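Local coordinates for protein DNA ligase (Aquifex aeolicus, PDB 3QWU) that is probably an ATP-dependent nucleic acid ligase and binds adenosine and calcium, at residues 44-49 with 89-94; 50-55 with 163-168; 156-161 with 171-176. One frame throughout, in Å; residues are numbered along the deposited sequence.

In the fold
Contact 3 is the buried one: a lysine of helix 170-180 grips the bulged strand 153-161, whose Phe-157 packs on the adenine. Contacts 1 and 2 are partly buried and share an element, the hairpin of neighbouring strands 44-45 and 50-51 in the N-terminal antiparallel sheet. Contact 1 joins its turn to strand 84-91 through an aromatic cluster with a polar rim; contact 2 joins its second strand and the following loop to 163-168, with one backbone and one side-chain hydrogen bond at the outer end and rings near the adenosine. Contacts 2 and 3 meet directly and both touch adenosine, whereas contact 1 stays away from contact 3, although strands 84-91 and 153-161 belong to one sheet.

Contact 1 (44-49 with 89-94); sequences AIFKDF and FKYGDN
An aromatic cluster of Phe-46, Phe-49, Phe-89 and Tyr-91 joins the turn between strands 44-45 and 50-51 to the end of strand 84-91, where a type II' turn from Tyr-91 to Asn-94 leads into the next strand of the adenosine-binding domain. Phe-49 turns its CZ edge onto one face of Tyr-91, edge-to-face, with CZ 3.7 Å from Tyr-91 CG. Tyr-91 in turn makes an offset edge-to-face pair with Phe-46, the two ring planes 86° apart. Phe-46 and Phe-89 reach tip to tip, CZ to CZ at 3.6 Å, and Phe-89 CE2 lies at the edge of Phe-49, 3.7 Å from its CE2. On the rim, Tyr-91 OH donates to Asp-48 OD2 (2.9 Å), which it meets from above the carboxylate plane. The other oxygen, Asp-48 OD1, takes a salt bridge from Lys-47 NZ at 2.9 Å. A water donates to Tyr-91 OH and accepts from Lys-47 N. The Tyr-91 ring thus packs among phenylalanines while its hydroxyl sits between a carboxylate and a water; the lysine would probably temper the charge on that carboxylate.

Contact 2 (50-55 with 163-168); sequences IIWGYP and NEQGFL. With ADN (adenosine), chain C.
Strand 50-51, an outermost strand of the N-terminal antiparallel sheet, and the loop that follows it lie along 163-168, the connection from strand 153-161 to helix 170-180 in the domain that binds adenosine. The two segments run roughly the same way, 31° apart.

Hydrogen bonds hold the outer end, where one residue serves both polar backbone atoms of another. Asn-163 N donates to Ile-50 O at 2.8 Å, in the plane of that carbonyl and nearly straight. Ile-50 N donates to Asn-163 OD1 at 2.9 Å, equally straight, but it approaches from above the amide plane. With CG anti to its carbonyl carbon (chi1 -55°), Asn-163 bends its amide back to the strand although its CB points away.

Next comes packing on Trp-52. Gln-165 lays its aliphatic chain over one face of the indole in a CH-pi contact, CG 3.5 Å from the centroid of the six-membered ring, and its terminal amide lies only 14° from parallel to that ring. Ile-50 CG2 sits over the opposite face, so the indole is sandwiched. Glu-164 O comes within 3.2 Å of Trp-52 CD1.

Aromatic and proline contacts close the inner end. Phe-167 CZ meets Pro-55 CD tip to tip at 3.6 Å, while CE1 of the same ring approaches Tyr-54 CE2 obliquely, at 3.5 Å. Pro-55 CD also lies over one face of Tyr-54, and Arg-227 makes a cation-pi contact with Phe-167.

Tyr-54 carries the contact into the adenosine pocket. Its hydroxyl hydrogen-bonds to the Asp-158 carboxylate; Tyr-54 OH stands 3.5 Å from adenosine C2.

Contact 3 (156-161 with 171-176); sequences VFDFMK and EEKMEL. With ADN (adenosine), chain C.
Lys-173 leaves its helix with CG anti to the backbone N, then bends at chi3 (91°), which brings its ammonium group down onto strand 156-161. There NZ donates to Phe-157 O at 2.9 Å and makes a salt bridge with Asp-158 OD1 at 3.0 Å, reaching both from above their planes. These two acceptors are themselves 2.9 Å apart, Phe-157 O to Asp-158 OD1, a crowding that the shared ammonium should ease. Glu-78, by a salt bridge, and Gln-170, by a hydrogen bond, also engage NZ. A classic beta bulge marks the site: Phe-157 and Asp-158 both face Cys-130 of strand 127-134. The Phe-157 side chain points away from the helix, its CG in the crowded position between N and carbonyl carbon (chi1 59°), and adenine lies over one face, with CD1 3.4 Å from adenosine C2. Asp-158 OD2 shares a hydrogen bond with Tyr-54 and salt bridges with Arg-227 and Lys-219; the nearby cations would favour an ionised carboxylate. Farther along, the helix crosses the strand at 110° and packs through apolar groups. Leu-176 CD1 covers one face of Phe-159 in a CH-pi contact, 4.1 Å from the ring centroid, and Leu-176 CB touches Phe-159 CE2 at 3.8 Å.

Contact 1 (44-49 with 89-94)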
loop_
_atom_site.group_PDB
_atom_site.type_symbol
_atom_site.label_atom_id
_atom_site.label_comp_id
_atom_site.label_asym_id
_atom_site.label_seq_id
_atom_site.Cartn_x
_atom_site.Cartn_y
_atom_site.Cartn_z
ATOM N N ALA A 44 -14.238 -18.555 -20.940
ATOM C CA ALA A 44 -15.689 -18.672 -21.018
ATOM C C ALA A 44 -15.948 -19.920 -21.792
ATOM O O ALA A 44 -15.477 -20.028 -22.915
ATOM C CB ALA A 44 -16.267 -17.521 -21.768
ATOM N N ILE A 45 -16.680 -20.853 -21.191
ATOM C CA ILE A 45 -17.019 -22.122 -21.829
ATOM C C ILE A 45 -18.472 -22.053 -22.283
ATOM O O ILE A 45 -19.376 -22.004 -21.446
ATOM C CB ILE A 45 -16.865 -23.344 -20.867
ATOM C CG1 ILE A 45 -15.442 -23.386 -20.291
ATOM C CG2 ILE A 45 -17.217 -24.671 -21.602
ATOM C CD1 ILE A 45 -15.257 -24.303 -19.088
ATOM N N PHE A 46 -18.680 -22.068 -23.601
ATOM C CA PHE A 46 -19.997 -22.132 -24.175
ATOM C C PHE A 46 -20.233 -23.530 -24.677
ATOM O O PHE A 46 -19.298 -24.293 -24.854
ATOM C CB PHE A 46 -20.100 -21.136 -25.319
ATOM C CG PHE A 46 -20.002 -19.697 -24.877
ATOM C CD1 PHE A 46 -21.146 -18.990 -24.505
ATOM C CD2 PHE A 46 -18.771 -19.054 -24.832
ATOM C CE1 PHE A 46 -21.082 -17.649 -24.116
ATOM C CE2 PHE A 46 -18.688 -17.705 -24.447
ATOM C CZ PHE A 46 -19.861 -17.005 -24.077
ATOM N N LYS A 47 -21.479 -23.884 -24.936
ATOM C CA LYS A 47 -21.780 -25.268 -25.334
ATOM C C LYS A 47 -21.035 -25.657 -26.619
ATOM O O LYS A 47 -20.561 -26.780 -26.744
ATOM C CB LYS A 47 -23.288 -25.460 -25.485
ATOM C CG LYS A 47 -23.732 -26.887 -25.943
ATOM C CD LYS A 47 -24.192 -26.936 -27.441
ATOM C CE LYS A 47 -24.182 -28.365 -28.050
ATOM N NZ LYS A 47 -23.942 -28.297 -29.531
ATOM N N ASP A 48 -20.924 -24.724 -27.562
ATOM C CA ASP A 48 -20.380 -25.017 -28.908
ATOM C C ASP A 48 -18.894 -24.691 -29.037
ATOM O O ASP A 48 -18.261 -25.106 -30.025
ATOM C CB ASP A 48 -21.126 -24.208 -30.003
ATOM C CG ASP A 48 -22.568 -24.624 -30.177
ATOM O OD1 ASP A 48 -22.825 -25.772 -30.569
ATOM O OD2 ASP A 48 -23.449 -23.782 -29.940
ATOM N N PHE A 49 -18.358 -23.909 -28.093
ATOM C CA PHE A 49 -16.945 -23.549 -28.108
ATOM C C PHE A 49 -16.444 -22.887 -26.830
ATOM O O PHE A 49 -17.237 -22.400 -26.029
ATOM C CB PHE A 49 -16.628 -22.611 -29.277
ATOM C CG PHE A 49 -17.560 -21.463 -29.399
ATOM C CD1 PHE A 49 -18.662 -21.535 -30.270
ATOM C CD2 PHE A 49 -17.346 -20.298 -28.649
ATOM C CE1 PHE A 49 -19.533 -20.467 -30.391
ATOM C CE2 PHE A 49 -18.211 -19.213 -28.754
ATOM C CZ PHE A 49 -19.303 -19.274 -29.623
ATOM N N PHE A 89 -16.735 -12.142 -30.523
ATOM C CA PHE A 89 -16.958 -13.351 -31.329
ATOM C C PHE A 89 -18.375 -13.507 -31.855
ATOM O O PHE A 89 -19.312 -12.882 -31.362
ATOM C CB PHE A 89 -16.620 -14.604 -30.528
ATOM C CG PHE A 89 -17.476 -14.802 -29.328
ATOM C CD1 PHE A 89 -17.150 -14.215 -28.136
ATOM C CD2 PHE A 89 -18.609 -15.584 -29.396
ATOM C CE1 PHE A 89 -17.945 -14.399 -27.045
ATOM C CE2 PHE A 89 -19.391 -15.784 -28.306
ATOM C CZ PHE A 89 -19.067 -15.190 -27.131
ATOM N N LYS A 90 -18.518 -14.434 -32.810
ATOM C CA LYS A 90 -19.803 -14.758 -33.415
ATOM C C LYS A 90 -20.401 -16.042 -32.831
ATOM O O LYS A 90 -19.712 -17.047 -32.707
ATOM C CB LYS A 90 -19.622 -14.877 -34.931
ATOM C CG LYS A 90 -20.903 -14.637 -35.693
ATOM C CD LYS A 90 -20.775 -14.877 -37.185
ATOM C CE LYS A 90 -22.175 -14.733 -37.814
ATOM N NZ LYS A 90 -22.195 -14.887 -39.257
ATOM N N TYR A 91 -21.682 -16.004 -32.465
ATOM C CA TYR A 91 -22.415 -17.188 -32.020
ATOM C C TYR A 91 -23.761 -17.157 -32.744
ATOM O O TYR A 91 -24.537 -16.228 -32.570
ATOM C CB TYR A 91 -22.615 -17.156 -30.495
ATOM C CG TYR A 91 -22.881 -18.502 -29.775
ATOM C CD1 TYR A 91 -23.282 -19.642 -30.447
ATOM C CD2 TYR A 91 -22.717 -18.599 -28.398
ATOM C CE1 TYR A 91 -23.483 -20.867 -29.754
ATOM C CE2 TYR A 91 -22.935 -19.800 -27.700
ATOM C CZ TYR A 91 -23.311 -20.924 -28.375
ATOM O OH TYR A 91 -23.510 -22.060 -27.634
ATOM N N GLY A 92 -24.058 -18.173 -33.549
ATOM C CA GLY A 92 -25.301 -18.141 -34.328
ATOM C C GLY A 92 -25.250 -16.985 -35.320
ATOM O O GLY A 92 -24.260 -16.859 -36.045
ATOM N N ASP A 93 -26.261 -16.119 -35.355
ATOM C CA ASP A 93 -26.161 -14.904 -36.201
ATOM C C ASP A 93 -26.009 -13.634 -35.340
ATOM O O ASP A 93 -26.446 -12.550 -35.719
ATOM C CB ASP A 93 -27.359 -14.772 -37.179
ATOM C CG ASP A 93 -27.111 -13.678 -38.317
ATOM O OD1 ASP A 93 -26.013 -13.669 -38.945
ATOM O OD2 ASP A 93 -28.036 -12.853 -38.608
ATOM N N ASN A 94 -25.379 -13.789 -34.183
ATOM C CA ASN A 94 -25.177 -12.694 -33.236
ATOM C C ASN A 94 -23.736 -12.542 -32.950
ATOM O O ASN A 94 -22.950 -13.427 -33.191
ATOM C CB ASN A 94 -25.893 -12.960 -31.910
ATOM C CG ASN A 94 -27.371 -13.121 -32.095
ATOM O OD1 ASN A 94 -28.039 -12.238 -32.655
ATOM N ND2 ASN A 94 -27.897 -14.263 -31.663
HETATM O O HOH W 1 -23.651 -21.794 -24.545
#

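Contact 2 (50-55 with 163-168)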
loop_
_atom_site.group_PDB
_atom_site.type_symbol
_atom_site.label_atom_id
_atom_site.label_comp_id
_atom_site.label_asym_id
_atom_site.label_seq_id
_atom_site.Cartn_x
_atom_site.Cartn_y
_atom_site.Cartn_z
ATOM N N ILE A 50 -15.118 -22.892 -26.671
ATOM C CA ILE A 50 -14.459 -22.159 -25.618
ATOM C C ILE A 50 -13.787 -20.852 -26.161
ATOM O O ILE A 50 -13.191 -20.824 -27.254
ATOM C CB ILE A 50 -13.444 -23.017 -24.861
ATOM C CG1 ILE A 50 -14.173 -24.203 -24.214
ATOM C CG2 ILE A 50 -12.704 -22.136 -23.811
ATOM C CD1 ILE A 50 -13.260 -25.346 -23.787
ATOM N N ILE A 51 -13.970 -19.774 -25.407
ATOM C CA ILE A 51 -13.307 -18.523 -25.707
ATOM C C ILE A 51 -12.305 -18.424 -24.604
ATOM O O ILE A 51 -12.671 -18.229 -23.440
ATOM C CB ILE A 51 -14.249 -17.302 -25.712
ATOM C CG1 ILE A 51 -15.495 -17.561 -26.575
ATOM C CG2 ILE A 51 -13.478 -16.082 -26.216
ATOM C CD1 ILE A 51 -15.236 -17.489 -28.089
ATOM N N TRP A 52 -11.038 -18.622 -24.954
ATOM C CA TRP A 52 -9.995 -18.595 -23.944
ATOM C C TRP A 52 -9.827 -17.161 -23.477
ATOM O O TRP A 52 -10.068 -16.224 -24.239
ATOM C CB TRP A 52 -8.681 -19.207 -24.449
ATOM C CG TRP A 52 -8.739 -20.711 -24.449
ATOM C CD1 TRP A 52 -9.264 -21.523 -25.433
ATOM C CD2 TRP A 52 -8.283 -21.587 -23.420
ATOM N NE1 TRP A 52 -9.150 -22.843 -25.070
ATOM C CE2 TRP A 52 -8.554 -22.907 -23.838
ATOM C CE3 TRP A 52 -7.664 -21.391 -22.190
ATOM C CZ2 TRP A 52 -8.219 -24.013 -23.059
ATOM C CZ3 TRP A 52 -7.336 -22.489 -21.421
ATOM C CH2 TRP A 52 -7.610 -23.774 -21.850
ATOM N N GLY A 53 -9.516 -17.047 -22.189
ATOM C CA GLY A 53 -9.204 -15.791 -21.526
ATOM C C GLY A 53 -7.966 -15.144 -22.125
ATOM O O GLY A 53 -7.128 -15.835 -22.660
ATOM N N TYR A 54 -7.889 -13.813 -22.074
ATOM C CA TYR A 54 -6.707 -13.106 -22.587
ATOM C C TYR A 54 -5.668 -13.285 -21.533
ATOM O O TYR A 54 -5.964 -13.073 -20.373
ATOM C CB TYR A 54 -6.951 -11.615 -22.840
ATOM C CG TYR A 54 -5.886 -11.028 -23.704
ATOM C CD1 TYR A 54 -4.839 -10.309 -23.161
ATOM C CD2 TYR A 54 -5.928 -11.181 -25.048
ATOM C CE1 TYR A 54 -3.838 -9.758 -23.960
ATOM C CE2 TYR A 54 -4.954 -10.612 -25.863
ATOM C CZ TYR A 54 -3.902 -9.932 -25.304
ATOM O OH TYR A 54 -2.970 -9.391 -26.113
ATOM N N PRO A 55 -4.483 -13.776 -21.913
ATOM C CA PRO A 55 -3.443 -14.153 -20.971
ATOM C C PRO A 55 -2.653 -12.932 -20.445
ATOM O O PRO A 55 -2.632 -11.879 -21.087
ATOM C CB PRO A 55 -2.567 -15.096 -21.801
ATOM C CG PRO A 55 -2.670 -14.575 -23.161
ATOM C CD PRO A 55 -4.064 -13.997 -23.304
ATOM N N ASN A 163 -11.649 -22.186 -29.079
ATOM C CA ASN A 163 -11.106 -23.481 -28.643
ATOM C C ASN A 163 -9.563 -23.553 -28.611
ATOM O O ASN A 163 -9.021 -24.646 -28.593
ATOM C CB ASN A 163 -11.632 -24.628 -29.530
ATOM C CG ASN A 163 -13.139 -24.681 -29.598
ATOM O OD1 ASN A 163 -13.791 -24.689 -28.572
ATOM N ND2 ASN A 163 -13.702 -24.751 -30.807
ATOM N N GLU A 164 -8.864 -22.408 -28.631
ATOM C CA GLU A 164 -7.385 -22.391 -28.762
ATOM C C GLU A 164 -6.830 -21.287 -27.938
ATOM O O GLU A 164 -7.506 -20.273 -27.738
ATOM C CB GLU A 164 -6.891 -22.123 -30.193
ATOM C CG GLU A 164 -7.688 -22.716 -31.316
ATOM C CD GLU A 164 -6.976 -23.793 -32.031
ATOM O OE1 GLU A 164 -6.710 -24.847 -31.394
ATOM O OE2 GLU A 164 -6.740 -23.611 -33.251
ATOM N N GLN A 165 -5.571 -21.434 -27.551
ATOM C CA GLN A 165 -4.980 -20.549 -26.559
ATOM C C GLN A 165 -4.049 -19.500 -27.112
ATOM O O GLN A 165 -3.798 -18.513 -26.466
ATOM C CB GLN A 165 -4.200 -21.359 -25.529
ATOM C CG GLN A 165 -5.025 -21.751 -24.347
ATOM C CD GLN A 165 -4.139 -22.124 -23.223
ATOM O OE1 GLN A 165 -3.666 -21.252 -22.492
ATOM N NE2 GLN A 165 -3.851 -23.415 -23.093
ATOM N N GLY A 166 -3.502 -19.709 -28.292
ATOM C CA GLY A 166 -2.502 -18.779 -28.775
ATOM C C GLY A 166 -3.092 -17.642 -29.565
ATOM O O GLY A 166 -4.241 -17.306 -29.421
ATOM N N PHE A 167 -2.256 -17.076 -30.411
ATOM C CA PHE A 167 -2.506 -15.865 -31.094
ATOM C C PHE A 167 -2.144 -16.020 -32.571
ATOM O O PHE A 167 -1.173 -16.661 -32.911
ATOM C CB PHE A 167 -1.619 -14.780 -30.482
ATOM C CG PHE A 167 -2.040 -14.318 -29.091
ATOM C CD1 PHE A 167 -3.304 -13.812 -28.862
ATOM C CD2 PHE A 167 -1.132 -14.288 -28.055
ATOM C CE1 PHE A 167 -3.674 -13.328 -27.624
ATOM C CE2 PHE A 167 -1.499 -13.815 -26.787
ATOM C CZ PHE A 167 -2.794 -13.336 -26.584
ATOM N N LEU A 168 -2.906 -15.410 -33.463
ATOM C CA LEU A 168 -2.466 -15.350 -34.831
ATOM C C LEU A 168 -1.149 -14.551 -34.855
ATOM O O LEU A 168 -0.916 -13.690 -34.033
ATOM C CB LEU A 168 -3.536 -14.750 -35.746
ATOM C CG LEU A 168 -4.728 -15.643 -36.156
ATOM C CD1 LEU A 168 -5.473 -16.381 -34.994
ATOM C CD2 LEU A 168 -5.733 -14.805 -36.972
HETATM O "O5'" ADN C . -2.437 -6.727 -19.865
HETATM C "C5'" ADN C . -2.217 -5.685 -20.817
HETATM C "C4'" ADN C . -3.554 -5.091 -21.242
HETATM O "O4'" ADN C . -3.374 -3.895 -22.060
HETATM C "C3'" ADN C . -4.337 -6.075 -22.100
HETATM O "O3'" ADN C . -5.190 -6.959 -21.378
HETATM C "C2'" ADN C . -5.106 -5.184 -23.070
HETATM O "O2'" ADN C . -6.455 -5.037 -22.661
HETATM C "C1'" ADN C . -4.409 -3.826 -23.063
HETATM N N9 ADN C . -3.778 -3.469 -24.343
HETATM C C8 ADN C . -3.801 -2.222 -24.868
HETATM N N7 ADN C . -3.142 -2.151 -26.049
HETATM C C5 ADN C . -2.658 -3.403 -26.258
HETATM C C6 ADN C . -1.830 -4.015 -27.302
HETATM N N6 ADN C . -1.437 -3.224 -28.340
HETATM N N1 ADN C . -1.551 -5.352 -27.212
HETATM C C2 ADN C . -1.971 -6.087 -26.141
HETATM N N3 ADN C . -2.711 -5.567 -25.121
HETATM C C4 ADN C . -3.082 -4.268 -25.146
#

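Contact 3 (156-161 with 171-176)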
loop_
_atom_site.group_PDB
_atom_site.type_symbol
_atom_site.label_atom_id
_atom_site.label_comp_id
_atom_site.label_asym_id
_atom_site.label_seq_id
_atom_site.Cartn_x
_atom_site.Cartn_y
_atom_site.Cartn_z
ATOM N N VAL A 156 -8.297 -3.014 -32.380
ATOM C CA VAL A 156 -7.798 -4.372 -32.428
ATOM C C VAL A 156 -6.261 -4.434 -32.195
ATOM O O VAL A 156 -5.504 -3.617 -32.732
ATOM C CB VAL A 156 -8.111 -5.031 -33.838
ATOM C CG1 VAL A 156 -7.552 -6.482 -33.903
ATOM C CG2 VAL A 156 -9.588 -4.998 -34.150
ATOM N N PHE A 157 -5.830 -5.366 -31.344
ATOM C CA PHE A 157 -4.419 -5.650 -31.103
ATOM C C PHE A 157 -4.094 -7.147 -31.186
ATOM O O PHE A 157 -2.903 -7.544 -31.166
ATOM C CB PHE A 157 -3.978 -5.090 -29.733
ATOM C CG PHE A 157 -4.744 -5.628 -28.555
ATOM C CD1 PHE A 157 -4.573 -6.910 -28.114
ATOM C CD2 PHE A 157 -5.663 -4.843 -27.887
ATOM C CE1 PHE A 157 -5.349 -7.374 -27.010
ATOM C CE2 PHE A 157 -6.409 -5.332 -26.823
ATOM C CZ PHE A 157 -6.261 -6.589 -26.405
ATOM N N ASP A 158 -5.111 -8.007 -31.238
ATOM C CA ASP A 158 -4.830 -9.445 -31.385
ATOM C C ASP A 158 -6.030 -10.208 -31.986
ATOM O O ASP A 158 -7.166 -9.697 -32.011
ATOM C CB ASP A 158 -4.348 -10.065 -30.021
ATOM C CG ASP A 158 -2.784 -9.965 -29.802
ATOM O OD1 ASP A 158 -2.013 -10.269 -30.767
ATOM O OD2 ASP A 158 -2.337 -9.607 -28.668
ATOM N N PHE A 159 -5.749 -11.391 -32.525
ATOM C CA PHE A 159 -6.789 -12.366 -32.804
ATOM C C PHE A 159 -6.429 -13.649 -32.097
ATOM O O PHE A 159 -5.266 -14.041 -32.037
ATOM C CB PHE A 159 -6.921 -12.690 -34.293
ATOM C CG PHE A 159 -7.376 -11.539 -35.144
ATOM C CD1 PHE A 159 -8.700 -11.233 -35.248
ATOM C CD2 PHE A 159 -6.462 -10.796 -35.880
ATOM C CE1 PHE A 159 -9.100 -10.189 -36.042
ATOM C CE2 PHE A 159 -6.883 -9.734 -36.697
ATOM C CZ PHE A 159 -8.180 -9.417 -36.743
ATOM N N MET A 160 -7.440 -14.262 -31.516
ATOM C CA MET A 160 -7.343 -15.572 -30.984
ATOM C C MET A 160 -8.279 -16.377 -31.824
ATOM O O MET A 160 -8.867 -15.836 -32.751
ATOM C CB MET A 160 -7.732 -15.552 -29.517
ATOM C CG MET A 160 -6.660 -14.877 -28.666
ATOM S SD MET A 160 -7.026 -14.761 -26.909
ATOM C CE MET A 160 -6.875 -16.472 -26.335
ATOM N N LYS A 161 -8.427 -17.654 -31.503
ATOM C CA LYS A 161 -9.311 -18.550 -32.199
ATOM C C LYS A 161 -10.151 -19.326 -31.193
ATOM O O LYS A 161 -9.661 -19.729 -30.174
ATOM C CB LYS A 161 -8.465 -19.554 -33.039
ATOM C CG LYS A 161 -8.203 -19.125 -34.500
ATOM C CD LYS A 161 -7.281 -20.084 -35.325
ATOM C CE LYS A 161 -7.683 -20.087 -36.832
ATOM N NZ LYS A 161 -6.550 -20.332 -37.814
ATOM N N GLU A 171 2.054 -11.212 -38.892
ATOM C CA GLU A 171 1.759 -11.222 -40.329
ATOM C C GLU A 171 0.268 -11.481 -40.570
ATOM O O GLU A 171 -0.414 -10.728 -41.272
ATOM C CB GLU A 171 2.577 -12.312 -41.028
ATOM C CG GLU A 171 2.034 -12.746 -42.439
ATOM C CD GLU A 171 2.451 -14.159 -42.847
ATOM O OE1 GLU A 171 3.675 -14.389 -43.016
ATOM O OE2 GLU A 171 1.557 -15.035 -43.021
ATOM N N GLU A 172 -0.222 -12.588 -40.003
ATOM C CA GLU A 172 -1.614 -13.000 -40.146
ATOM C C GLU A 172 -2.524 -11.925 -39.629
ATOM O O GLU A 172 -3.568 -11.666 -40.205
ATOM C CB GLU A 172 -1.935 -14.226 -39.306
ATOM C CG GLU A 172 -1.532 -15.601 -39.874
ATOM C CD GLU A 172 -1.906 -16.752 -38.897
ATOM O OE1 GLU A 172 -3.004 -17.337 -39.149
ATOM O OE2 GLU A 172 -1.155 -17.024 -37.891
ATOM N N LYS A 173 -2.146 -11.335 -38.498
ATOM C CA LYS A 173 -2.950 -10.287 -37.877
ATOM C C LYS A 173 -2.963 -9.069 -38.804
ATOM O O LYS A 173 -4.018 -8.592 -39.168
ATOM C CB LYS A 173 -2.388 -9.962 -36.484
ATOM C CG LYS A 173 -2.802 -8.667 -35.856
ATOM C CD LYS A 173 -2.480 -8.629 -34.337
ATOM C CE LYS A 173 -1.063 -8.032 -33.984
ATOM N NZ LYS A 173 -0.493 -8.403 -32.588
ATOM N N MET A 174 -1.793 -8.595 -39.210
ATOM C CA MET A 174 -1.728 -7.415 -40.058
ATOM C C MET A 174 -2.485 -7.631 -41.388
ATOM O O MET A 174 -3.114 -6.716 -41.865
ATOM C CB MET A 174 -0.284 -6.902 -40.213
ATOM C CG MET A 174 0.249 -6.348 -38.872
ATOM S SD MET A 174 2.013 -5.851 -38.637
ATOM C CE MET A 174 2.241 -4.580 -39.925
ATOM N N GLU A 175 -2.540 -8.860 -41.906
ATOM C CA GLU A 175 -3.306 -9.143 -43.133
ATOM C C GLU A 175 -4.820 -9.065 -42.924
ATOM O O GLU A 175 -5.522 -8.475 -43.759
ATOM C CB GLU A 175 -2.922 -10.498 -43.730
ATOM C CG GLU A 175 -1.753 -10.398 -44.730
ATOM C CD GLU A 175 -0.806 -11.612 -44.716
ATOM O OE1 GLU A 175 -1.280 -12.752 -44.478
ATOM O OE2 GLU A 175 0.421 -11.420 -44.960
ATOM N N LEU A 176 -5.336 -9.637 -41.836
ATOM C CA LEU A 176 -6.765 -9.533 -41.575
ATOM C C LEU A 176 -7.228 -8.093 -41.379
ATOM O O LEU A 176 -8.307 -7.725 -41.824
ATOM C CB LEU A 176 -7.189 -10.372 -40.399
ATOM C CG LEU A 176 -7.105 -11.866 -40.671
ATOM C CD1 LEU A 176 -7.043 -12.617 -39.333
ATOM C CD2 LEU A 176 -8.275 -12.438 -41.617
HETATM O "O5'" ADN C . -2.437 -6.727 -19.865
HETATM C "C5'" ADN C . -2.217 -5.685 -20.817
HETATM C "C4'" ADN C . -3.554 -5.091 -21.242
HETATM O "O4'" ADN C . -3.374 -3.895 -22.060
HETATM C "C3'" ADN C . -4.337 -6.075 -22.100
HETATM O "O3'" ADN C . -5.190 -6.959 -21.378
HETATM C "C2'" ADN C . -5.106 -5.184 -23.070
HETATM O "O2'" ADN C . -6.455 -5.037 -22.661
HETATM C "C1'" ADN C . -4.409 -3.826 -23.063
HETATM N N9 ADN C . -3.778 -3.469 -24.343
HETATM C C8 ADN C . -3.801 -2.222 -24.868
HETATM N N7 ADN C . -3.142 -2.151 -26.049
HETATM C C5 ADN C . -2.658 -3.403 -26.258
HETATM C C6 ADN C . -1.830 -4.015 -27.302
HETATM N N6 ADN C . -1.437 -3.224 -28.340
HETATM N N1 ADN C . -1.551 -5.352 -27.212
HETATM C C2 ADN C . -1.971 -6.087 -26.141
HETATM N N3 ADN C . -2.711 -5.567 -25.121
HETATM C C4 ADN C . -3.082 -4.268 -25.146
#